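Local coordinates for protein arabinogalactan endo-1,4-beta-galactosidase (Ignisphaera aggregans, PDB 7OSK) that probably hydrolyses internal beta-1,4-galactosidic linkages of arabinogalactan, through a catalytic domain of glycosyl hydrolase family 53 that holds a calcium ion, at residues A354-Y359 against N370-Q375; G67-E72 against A376-N381. All blocks are in the same frame, centred on the assembly; numbering follows the deposited sequence.

Interaction 1: residues A354-Y359 against N370-Q375; sequences ATWIPY and NPWENQ. With CA (calcium ion), chain C.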
ATOM      1  N   ALA A 354      -0.598  -7.988   4.304  1.00 20.89           N
ATOM      2  CA  ALA A 354      -1.524  -9.115   4.254  1.00 21.25           C
ATOM      3  C   ALA A 354      -0.803 -10.456   4.168  1.00 19.00           C
ATOM      4  O   ALA A 354      -1.282 -11.462   4.690  1.00 17.50           O
ATOM      5  CB  ALA A 354      -2.464  -8.959   3.071  1.00 21.01           C
ATOM      6  N   THR A 355       0.345 -10.459   3.500  1.00 20.08           N
ATOM      7  CA  THR A 355       1.093 -11.685   3.244  1.00 20.89           C
ATOM      8  C   THR A 355       2.348 -11.779   4.103  1.00 18.79           C
ATOM      9  O   THR A 355       3.167 -12.677   3.919  1.00 19.11           O
ATOM     10  CB  THR A 355       1.506 -11.778   1.764  1.00 21.35           C
ATOM     11  OG1 THR A 355       2.445 -10.737   1.460  1.00 22.83           O
ATOM     12  CG2 THR A 355       0.290 -11.645   0.861  1.00 20.46           C
ATOM     13  N   TRP A 356       2.496 -10.855   5.045  1.00 20.28           N
ATOM     14  CA  TRP A 356       3.718 -10.783   5.836  1.00 22.07           C
ATOM     15  C   TRP A 356       3.694 -11.803   6.976  1.00 20.03           C
ATOM     16  O   TRP A 356       3.535 -11.452   8.145  1.00 18.83           O
ATOM     17  CB  TRP A 356       3.914  -9.363   6.376  1.00 20.88           C
ATOM     18  CG  TRP A 356       5.345  -9.019   6.660  1.00 21.50           C
ATOM     19  CD1 TRP A 356       6.418  -9.861   6.616  1.00 20.47           C
ATOM     20  CD2 TRP A 356       5.860  -7.733   7.022  1.00 21.01           C
ATOM     21  NE1 TRP A 356       7.568  -9.180   6.931  1.00 19.75           N
ATOM     22  CE2 TRP A 356       7.252  -7.871   7.184  1.00 20.13           C
ATOM     23  CE3 TRP A 356       5.278  -6.478   7.225  1.00 18.23           C
ATOM     24  CZ2 TRP A 356       8.071  -6.805   7.541  1.00 22.23           C
ATOM     25  CZ3 TRP A 356       6.093  -5.419   7.580  1.00 20.27           C
ATOM     26  CH2 TRP A 356       7.475  -5.589   7.734  1.00 23.67           C
ATOM     27  N   ILE A 357       3.854 -13.073   6.615  1.00 21.05           N
ATOM     28  CA  ILE A 357       3.877 -14.156   7.590  1.00 22.20           C
ATOM     29  C   ILE A 357       5.259 -14.255   8.238  1.00 22.52           C
ATOM     30  O   ILE A 357       6.250 -13.820   7.651  1.00 24.10           O
ATOM     31  CB  ILE A 357       3.505 -15.503   6.935  1.00 22.36           C
ATOM     32  CG1 ILE A 357       4.483 -15.849   5.808  1.00 21.36           C
ATOM     33  CG2 ILE A 357       2.085 -15.445   6.387  1.00 19.76           C
ATOM     34  CD1 ILE A 357       4.448 -17.305   5.401  1.00 22.31           C
ATOM     35  N   PRO A 358       5.333 -14.828   9.451  1.00 21.58           N
ATOM     36  CA  PRO A 358       6.639 -14.941  10.103  1.00 21.86           C
ATOM     37  C   PRO A 358       7.510 -15.995   9.439  1.00 23.86           C
ATOM     38  O   PRO A 358       7.085 -17.143   9.302  1.00 26.68           O
ATOM     39  CB  PRO A 358       6.281 -15.341  11.536  1.00 23.77           C
ATOM     40  CG  PRO A 358       4.999 -16.070  11.404  1.00 23.70           C
ATOM     41  CD  PRO A 358       4.259 -15.417  10.270  1.00 23.45           C
ATOM     42  N   TYR A 359       8.712 -15.606   9.028  1.00 23.49           N
ATOM     43  CA  TYR A 359       9.649 -16.540   8.422  1.00 21.26           C
ATOM     44  C   TYR A 359      11.081 -16.058   8.638  1.00 21.15           C
ATOM     45  O   TYR A 359      11.349 -14.863   8.535  1.00 21.83           O
ATOM     46  CB  TYR A 359       9.369 -16.697   6.927  1.00 20.14           C
ATOM     47  CG  TYR A 359       9.900 -17.994   6.352  1.00 23.41           C
ATOM     48  CD1 TYR A 359       9.120 -19.142   6.345  1.00 22.54           C
ATOM     49  CD2 TYR A 359      11.185 -18.073   5.828  1.00 21.56           C
ATOM     50  CE1 TYR A 359       9.602 -20.331   5.829  1.00 20.91           C
ATOM     51  CE2 TYR A 359      11.673 -19.257   5.305  1.00 20.13           C
ATOM     52  CZ  TYR A 359      10.875 -20.383   5.309  1.00 22.11           C
ATOM     53  OH  TYR A 359      11.352 -21.568   4.795  1.00 28.28           O
ATOM     54  N   ASN A 370       9.891  -9.917  12.360  1.00 23.25           N
ATOM     55  CA  ASN A 370       8.612  -9.389  11.897  1.00 22.28           C
ATOM     56  C   ASN A 370       7.836  -8.691  13.016  1.00 23.07           C
ATOM     57  O   ASN A 370       7.613  -9.286  14.069  1.00 24.66           O
ATOM     58  CB  ASN A 370       7.765 -10.520  11.316  1.00 22.99           C
ATOM     59  CG  ASN A 370       6.643 -10.015  10.430  1.00 23.09           C
ATOM     60  OD1 ASN A 370       6.212  -8.866  10.544  1.00 22.78           O
ATOM     61  ND2 ASN A 370       6.162 -10.873   9.539  1.00 22.43           N
ATOM     62  N   PRO A 371       7.429  -7.426  12.797  1.00 23.91           N
ATOM     63  CA  PRO A 371       6.599  -6.717  13.773  1.00 23.39           C
ATOM     64  C   PRO A 371       5.126  -6.627  13.370  1.00 23.28           C
ATOM     65  O   PRO A 371       4.396  -5.821  13.948  1.00 24.76           O
ATOM     66  CB  PRO A 371       7.229  -5.327  13.789  1.00 24.95           C
ATOM     67  CG  PRO A 371       7.615  -5.118  12.349  1.00 24.28           C
ATOM     68  CD  PRO A 371       7.966  -6.491  11.791  1.00 23.84           C
ATOM     69  N   TRP A 372       4.699  -7.442  12.408  1.00 23.06           N
ATOM     70  CA  TRP A 372       3.405  -7.244  11.759  1.00 22.39           C
ATOM     71  C   TRP A 372       2.595  -8.534  11.576  1.00 23.87           C
ATOM     72  O   TRP A 372       1.462  -8.492  11.093  1.00 21.12           O
ATOM     73  CB  TRP A 372       3.627  -6.584  10.395  1.00 21.65           C
ATOM     74  CG  TRP A 372       2.425  -5.881   9.843  1.00 23.11           C
ATOM     75  CD1 TRP A 372       1.530  -6.373   8.941  1.00 19.96           C
ATOM     76  CD2 TRP A 372       1.991  -4.552  10.154  1.00 22.66           C
ATOM     77  NE1 TRP A 372       0.564  -5.435   8.671  1.00 18.55           N
ATOM     78  CE2 TRP A 372       0.825  -4.307   9.405  1.00 21.54           C
ATOM     79  CE3 TRP A 372       2.475  -3.545  10.994  1.00 22.92           C
ATOM     80  CZ2 TRP A 372       0.136  -3.100   9.468  1.00 19.91           C
ATOM     81  CZ3 TRP A 372       1.788  -2.347  11.057  1.00 22.35           C
ATOM     82  CH2 TRP A 372       0.632  -2.136  10.298  1.00 19.96           C
ATOM     83  N   GLU A 373       3.160  -9.672  11.972  1.00 22.70           N
ATOM     84  CA  GLU A 373       2.566 -10.963  11.625  1.00 22.65           C
ATOM     85  C   GLU A 373       1.185 -11.161  12.251  1.00 22.74           C
ATOM     86  O   GLU A 373       0.379 -11.944  11.743  1.00 23.39           O
ATOM     87  CB  GLU A 373       3.493 -12.122  12.029  1.00 23.06           C
ATOM     88  CG  GLU A 373       3.559 -12.461  13.521  1.00 23.40           C
ATOM     89  CD  GLU A 373       4.737 -11.831  14.246  1.00 26.88           C
ATOM     90  OE1 GLU A 373       5.423 -10.954  13.672  1.00 24.19           O
ATOM     91  OE2 GLU A 373       4.974 -12.225  15.408  1.00 26.98           O
ATOM     92  N   ASN A 374       0.907 -10.453  13.342  1.00 21.93           N
ATOM     93  CA  ASN A 374      -0.401 -10.538  13.982  1.00 22.85           C
ATOM     94  C   ASN A 374      -1.404  -9.605  13.312  1.00 24.17           C
ATOM     95  O   ASN A 374      -2.536  -9.470  13.774  1.00 22.96           O
ATOM     96  CB  ASN A 374      -0.308 -10.220  15.480  1.00 24.27           C
ATOM     97  CG  ASN A 374       0.107  -8.789  15.757  1.00 23.67           C
ATOM     98  OD1 ASN A 374       0.919  -8.214  15.033  1.00 23.41           O
ATOM     99  ND2 ASN A 374      -0.448  -8.209  16.818  1.00 24.62           N
ATOM    100  N   GLN A 375      -0.976  -8.961  12.226  1.00 22.37           N
ATOM    101  CA  GLN A 375      -1.848  -8.099  11.432  1.00 21.74           C
ATOM    102  C   GLN A 375      -1.965  -8.588   9.991  1.00 21.62           C
ATOM    103  O   GLN A 375      -2.608  -7.943   9.167  1.00 20.36           O
ATOM    104  CB  GLN A 375      -1.337  -6.659  11.434  1.00 22.73           C
ATOM    105  CG  GLN A 375      -1.510  -5.931  12.750  1.00 22.84           C
ATOM    106  CD  GLN A 375      -1.289  -4.438  12.611  1.00 23.66           C
ATOM    107  OE1 GLN A 375      -0.471  -3.851  13.319  1.00 25.48           O
ATOM    108  NE2 GLN A 375      -2.022  -3.815  11.696  1.00 23.02           N
TER
HETATM  109 CA    CA C 501       6.685 -10.680  15.681  1.00 28.46          CA
HETATM  110  O   HOH W   1       8.429 -12.532   8.650  1.00 20.05           O

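Interaction 2: residues G67-E72 against A376-N381; sequences GKYYDE and ALFDFN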
ATOM      1  N   GLY A  67       9.251 -19.925   2.191  1.00 23.33           N
ATOM      2  CA  GLY A  67       7.977 -19.734   2.860  1.00 19.14           C
ATOM      3  C   GLY A  67       6.818 -20.280   2.048  1.00 21.59           C
ATOM      4  O   GLY A  67       6.809 -20.175   0.822  1.00 22.81           O
ATOM      5  N   LYS A  68       5.842 -20.860   2.742  1.00 21.98           N
ATOM      6  CA  LYS A  68       4.705 -21.514   2.097  1.00 24.45           C
ATOM      7  C   LYS A  68       3.372 -20.940   2.569  1.00 24.36           C
ATOM      8  O   LYS A  68       3.191 -20.666   3.755  1.00 23.79           O
ATOM      9  CB  LYS A  68       4.739 -23.021   2.369  1.00 26.47           C
ATOM     10  CG  LYS A  68       5.958 -23.736   1.803  1.00 25.77           C
ATOM     11  CD  LYS A  68       5.972 -25.205   2.209  1.00 27.64           C
ATOM     12  CE  LYS A  68       7.155 -25.948   1.605  1.00 28.20           C
ATOM     13  NZ  LYS A  68       7.091 -26.000   0.117  1.00 30.13           N
ATOM     14  N   TYR A  69       2.444 -20.772   1.629  1.00 26.32           N
ATOM     15  CA  TYR A  69       1.095 -20.300   1.930  1.00 25.16           C
ATOM     16  C   TYR A  69       0.080 -21.424   1.747  1.00 28.96           C
ATOM     17  O   TYR A  69       0.169 -22.206   0.796  1.00 28.45           O
ATOM     18  CB  TYR A  69       0.724 -19.114   1.039  1.00 24.53           C
ATOM     19  CG  TYR A  69       1.515 -17.862   1.331  1.00 23.63           C
ATOM     20  CD1 TYR A  69       1.084 -16.952   2.288  1.00 20.67           C
ATOM     21  CD2 TYR A  69       2.692 -17.589   0.651  1.00 20.59           C
ATOM     22  CE1 TYR A  69       1.803 -15.807   2.558  1.00 19.42           C
ATOM     23  CE2 TYR A  69       3.419 -16.445   0.915  1.00 21.16           C
ATOM     24  CZ  TYR A  69       2.970 -15.558   1.868  1.00 20.10           C
ATOM     25  OH  TYR A  69       3.693 -14.417   2.132  1.00 18.66           O
ATOM     26  N   TYR A  70      -0.886 -21.493   2.660  1.00 29.52           N
ATOM     27  CA  TYR A  70      -1.908 -22.534   2.636  1.00 32.66           C
ATOM     28  C   TYR A  70      -3.309 -21.924   2.592  1.00 32.30           C
ATOM     29  O   TYR A  70      -3.562 -20.880   3.195  1.00 29.75           O
ATOM     30  CB  TYR A  70      -1.762 -23.446   3.856  1.00 31.48           C
ATOM     31  CG  TYR A  70      -0.389 -24.069   3.979  1.00 29.74           C
ATOM     32  CD1 TYR A  70       0.657 -23.380   4.576  1.00 26.77           C
ATOM     33  CD2 TYR A  70      -0.140 -25.346   3.495  1.00 30.28           C
ATOM     34  CE1 TYR A  70       1.912 -23.945   4.687  1.00 27.14           C
ATOM     35  CE2 TYR A  70       1.111 -25.916   3.602  1.00 27.90           C
ATOM     36  CZ  TYR A  70       2.132 -25.213   4.198  1.00 25.54           C
ATOM     37  OH  TYR A  70       3.382 -25.780   4.307  1.00 26.78           O
ATOM     38  N   ASP A  71      -4.211 -22.583   1.871  1.00 34.26           N
ATOM     39  CA  ASP A  71      -5.570 -22.082   1.684  1.00 35.97           C
ATOM     40  C   ASP A  71      -6.423 -22.316   2.929  1.00 36.81           C
ATOM     41  O   ASP A  71      -5.913 -22.716   3.975  1.00 35.29           O
ATOM     42  CB  ASP A  71      -6.216 -22.751   0.467  1.00 35.45           C
ATOM     43  CG  ASP A  71      -6.350 -24.252   0.630  1.00 37.89           C
ATOM     44  OD1 ASP A  71      -5.718 -24.806   1.554  1.00 41.72           O
ATOM     45  OD2 ASP A  71      -7.080 -24.880  -0.165  1.00 36.68           O
ATOM     46  N   GLU A  72      -7.725 -22.071   2.801  1.00 39.86           N
ATOM     47  CA  GLU A  72      -8.655 -22.214   3.918  1.00 42.89           C
ATOM     48  C   GLU A  72      -8.645 -23.635   4.476  1.00 43.86           C
ATOM     49  O   GLU A  72      -8.824 -23.840   5.677  1.00 45.26           O
ATOM     50  CB  GLU A  72     -10.072 -21.833   3.478  1.00 45.21           C
ATOM     51  CG  GLU A  72     -11.131 -21.909   4.578  1.00 49.28           C
ATOM     52  CD  GLU A  72     -10.974 -20.828   5.638  1.00 54.33           C
ATOM     53  OE1 GLU A  72     -10.030 -20.015   5.536  1.00 49.52           O
ATOM     54  OE2 GLU A  72     -11.802 -20.788   6.573  1.00 54.78           O
ATOM     55  N   ALA A 376      -1.334  -9.715   9.683  1.00 23.56           N
ATOM     56  CA  ALA A 376      -1.454 -10.313   8.358  1.00 22.75           C
ATOM     57  C   ALA A 376      -2.802 -11.011   8.229  1.00 21.60           C
ATOM     58  O   ALA A 376      -3.531 -11.142   9.209  1.00 22.62           O
ATOM     59  CB  ALA A 376      -0.317 -11.292   8.107  1.00 22.51           C
ATOM     60  N   LEU A 377      -3.137 -11.444   7.017  1.00 19.51           N
ATOM     61  CA  LEU A 377      -4.375 -12.185   6.783  1.00 21.04           C
ATOM     62  C   LEU A 377      -4.109 -13.691   6.753  1.00 23.64           C
ATOM     63  O   LEU A 377      -4.999 -14.483   6.438  1.00 24.79           O
ATOM     64  CB  LEU A 377      -5.034 -11.725   5.480  1.00 22.05           C
ATOM     65  CG  LEU A 377      -5.540 -10.279   5.477  1.00 20.65           C
ATOM     66  CD1 LEU A 377      -6.022  -9.867   4.093  1.00 21.05           C
ATOM     67  CD2 LEU A 377      -6.655 -10.091   6.494  1.00 23.64           C
ATOM     68  N   PHE A 378      -2.876 -14.070   7.086  1.00 23.33           N
ATOM     69  CA  PHE A 378      -2.483 -15.468   7.237  1.00 22.33           C
ATOM     70  C   PHE A 378      -1.918 -15.660   8.640  1.00 23.09           C
ATOM     71  O   PHE A 378      -1.364 -14.722   9.214  1.00 24.17           O
ATOM     72  CB  PHE A 378      -1.439 -15.864   6.190  1.00 21.17           C
ATOM     73  CG  PHE A 378      -1.928 -15.773   4.774  1.00 21.26           C
ATOM     74  CD1 PHE A 378      -1.973 -14.554   4.120  1.00 21.91           C
ATOM     75  CD2 PHE A 378      -2.327 -16.910   4.089  1.00 25.64           C
ATOM     76  CE1 PHE A 378      -2.418 -14.467   2.813  1.00 20.85           C
ATOM     77  CE2 PHE A 378      -2.773 -16.831   2.781  1.00 23.97           C
ATOM     78  CZ  PHE A 378      -2.817 -15.607   2.143  1.00 22.67           C
ATOM     79  N   ASP A 379      -2.047 -16.862   9.197  1.00 23.53           N
ATOM     80  CA  ASP A 379      -1.499 -17.123  10.525  1.00 24.59           C
ATOM     81  C   ASP A 379      -0.004 -17.426  10.437  1.00 23.58           C
ATOM     82  O   ASP A 379       0.588 -17.370   9.359  1.00 22.68           O
ATOM     83  CB  ASP A 379      -2.247 -18.270  11.223  1.00 28.30           C
ATOM     84  CG  ASP A 379      -2.172 -19.591  10.468  1.00 26.34           C
ATOM     85  OD1 ASP A 379      -1.160 -19.863   9.786  1.00 25.63           O
ATOM     86  OD2 ASP A 379      -3.141 -20.372  10.578  1.00 25.62           O
ATOM     87  N   PHE A 380       0.596 -17.752  11.577  1.00 22.86           N
ATOM     88  CA  PHE A 380       2.037 -17.958  11.659  1.00 25.29           C
ATOM     89  C   PHE A 380       2.475 -19.166  10.840  1.00 25.18           C
ATOM     90  O   PHE A 380       3.603 -19.221  10.350  1.00 24.66           O
ATOM     91  CB  PHE A 380       2.462 -18.127  13.120  1.00 24.62           C
ATOM     92  CG  PHE A 380       1.982 -17.021  14.021  1.00 25.18           C
ATOM     93  CD1 PHE A 380       1.721 -15.760  13.511  1.00 25.53           C
ATOM     94  CD2 PHE A 380       1.785 -17.242  15.374  1.00 25.62           C
ATOM     95  CE1 PHE A 380       1.276 -14.741  14.332  1.00 26.75           C
ATOM     96  CE2 PHE A 380       1.342 -16.223  16.202  1.00 24.99           C
ATOM     97  CZ  PHE A 380       1.087 -14.973  15.678  1.00 25.83           C
ATOM     98  N   ASN A 381       1.573 -20.129  10.687  1.00 26.46           N
ATOM     99  CA  ASN A 381       1.858 -21.325   9.906  1.00 28.01           C
ATOM    100  C   ASN A 381       1.604 -21.102   8.416  1.00 25.85           C
ATOM    101  O   ASN A 381       1.677 -22.035   7.616  1.00 25.50           O
ATOM    102  CB  ASN A 381       1.020 -22.496  10.418  1.00 27.19           C
ATOM    103  CG  ASN A 381       1.291 -22.808  11.879  1.00 27.65           C
ATOM    104  OD1 ASN A 381       2.430 -22.725  12.342  1.00 26.64           O
ATOM    105  ND2 ASN A 381       0.242 -23.162  12.613  1.00 27.04           N
TER

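Interaction 1: residues A354-Y359 against N370-Q375
N370 lays its side-chain amide over one face of the W356 indole, with OD1 3.6 Å above the ring plane and over its centre. The amide is tilted rather than stacked flat, its plane turned 36° from the ring. The apolar part of the contact continues at the six-membered ring of W356. There CE3 lies 3.6 Å from CB of W372, and CH2 meets CD of P371. The two indoles are slid apart and barely overlap. P358 CD packs on the CB of E373.

The hydrogen bonds centre on the same asparagine. ND2 of N370 donates to O of W356 at 3.0 Å, with the donor above the carbonyl plane of W356, and also to a water that donates to I357 O and accepts from Y359 N. OD1 accepts from the backbone N of W372 at 2.8 Å, closing an Asx turn. W356 is the centre of an inverse gamma turn; its CG, anti to the backbone N (chi1 -155°), lies beside the carbonyl carbon, which starts the indole on the side of the N370 amide. Its NE1 is hydrogen-bonded to A362.

Metal bonds complete the contact. O of N370 binds calcium at 2.3 Å, and E373 chelates it through OE1 at 2.4 Å and OE2 at 2.3 Å; its carboxylate also has a polar partner in S302. The side chains of D301, D303 and N307 and the backbone O of H305 supply the remaining ligands.

With its backbone carbonyl on the ion and its side-chain amide holding the W356 turn, N370 couples the calcium site to the loop after strand 346-352. The cation is likely to polarise that backbone carbonyl.

Interaction 2: residues G67-E72 against A376-N381
F378 offers a ring face to the edge of Y69, a T-shaped pair with centroids 5.1 Å apart and planes at 71°. CD1 of Y69 does the touching: it stands 3.8 Å above the F378 plane, over the ring centre, and lies about equally far from CD2 and CE2. The CB of F378 already points toward 67-72, and CG, anti to the carbonyl carbon (chi1 -63°), continues from it beside the backbone N. At the edge of the F378 ring, near its plane, CE2 comes to 4.1 Å from the backbone O of Y70. The two rings fill the space between neighbouring parts of a (beta/alpha)8 barrel, in which the loop after the eighth strand, 346-352, meets the connection between the first strand, 51-55, and the second, 90-95. Both pack on L79 and I82 of helix 79-85, while Y69 also reaches A59 and I62 of helix 59-65 and hydrogen-bonds through OH to T355 O. An alanine in place of F378 would probably leave the Y69 edge without its aromatic face and open a gap against L79 and I82. Next along the chain, D379 OD1 accepts a weak bond from N381 N and another from R383 N. At N381 it is the backbone that takes part, O lying 3.5 Å from CD1 of Y70 and equally close to its CE1. Just beyond, G382 and A384 form backbone hydrogen bonds with Y70.

How the interactions relate
Both contacts use the long loop after strand 346-352, and they touch: A354 O probably accepts from L377 N, and E373 CG packs against F380. Interaction 1 is buried and folds that loop upon itself, combining indole packing with an amide, a water and a metal ion. Interaction 2 is smaller and only partly buried, joining the loop to a segment some three hundred residues earlier through aromatic side chains, with N381 at its exposed margin. Its ring packing, toward helices 59-65 and 79-85, has neither a hydrogen bond nor a metal between the two segments, whereas interaction 1 adds both to its aromatic packing beside the calcium.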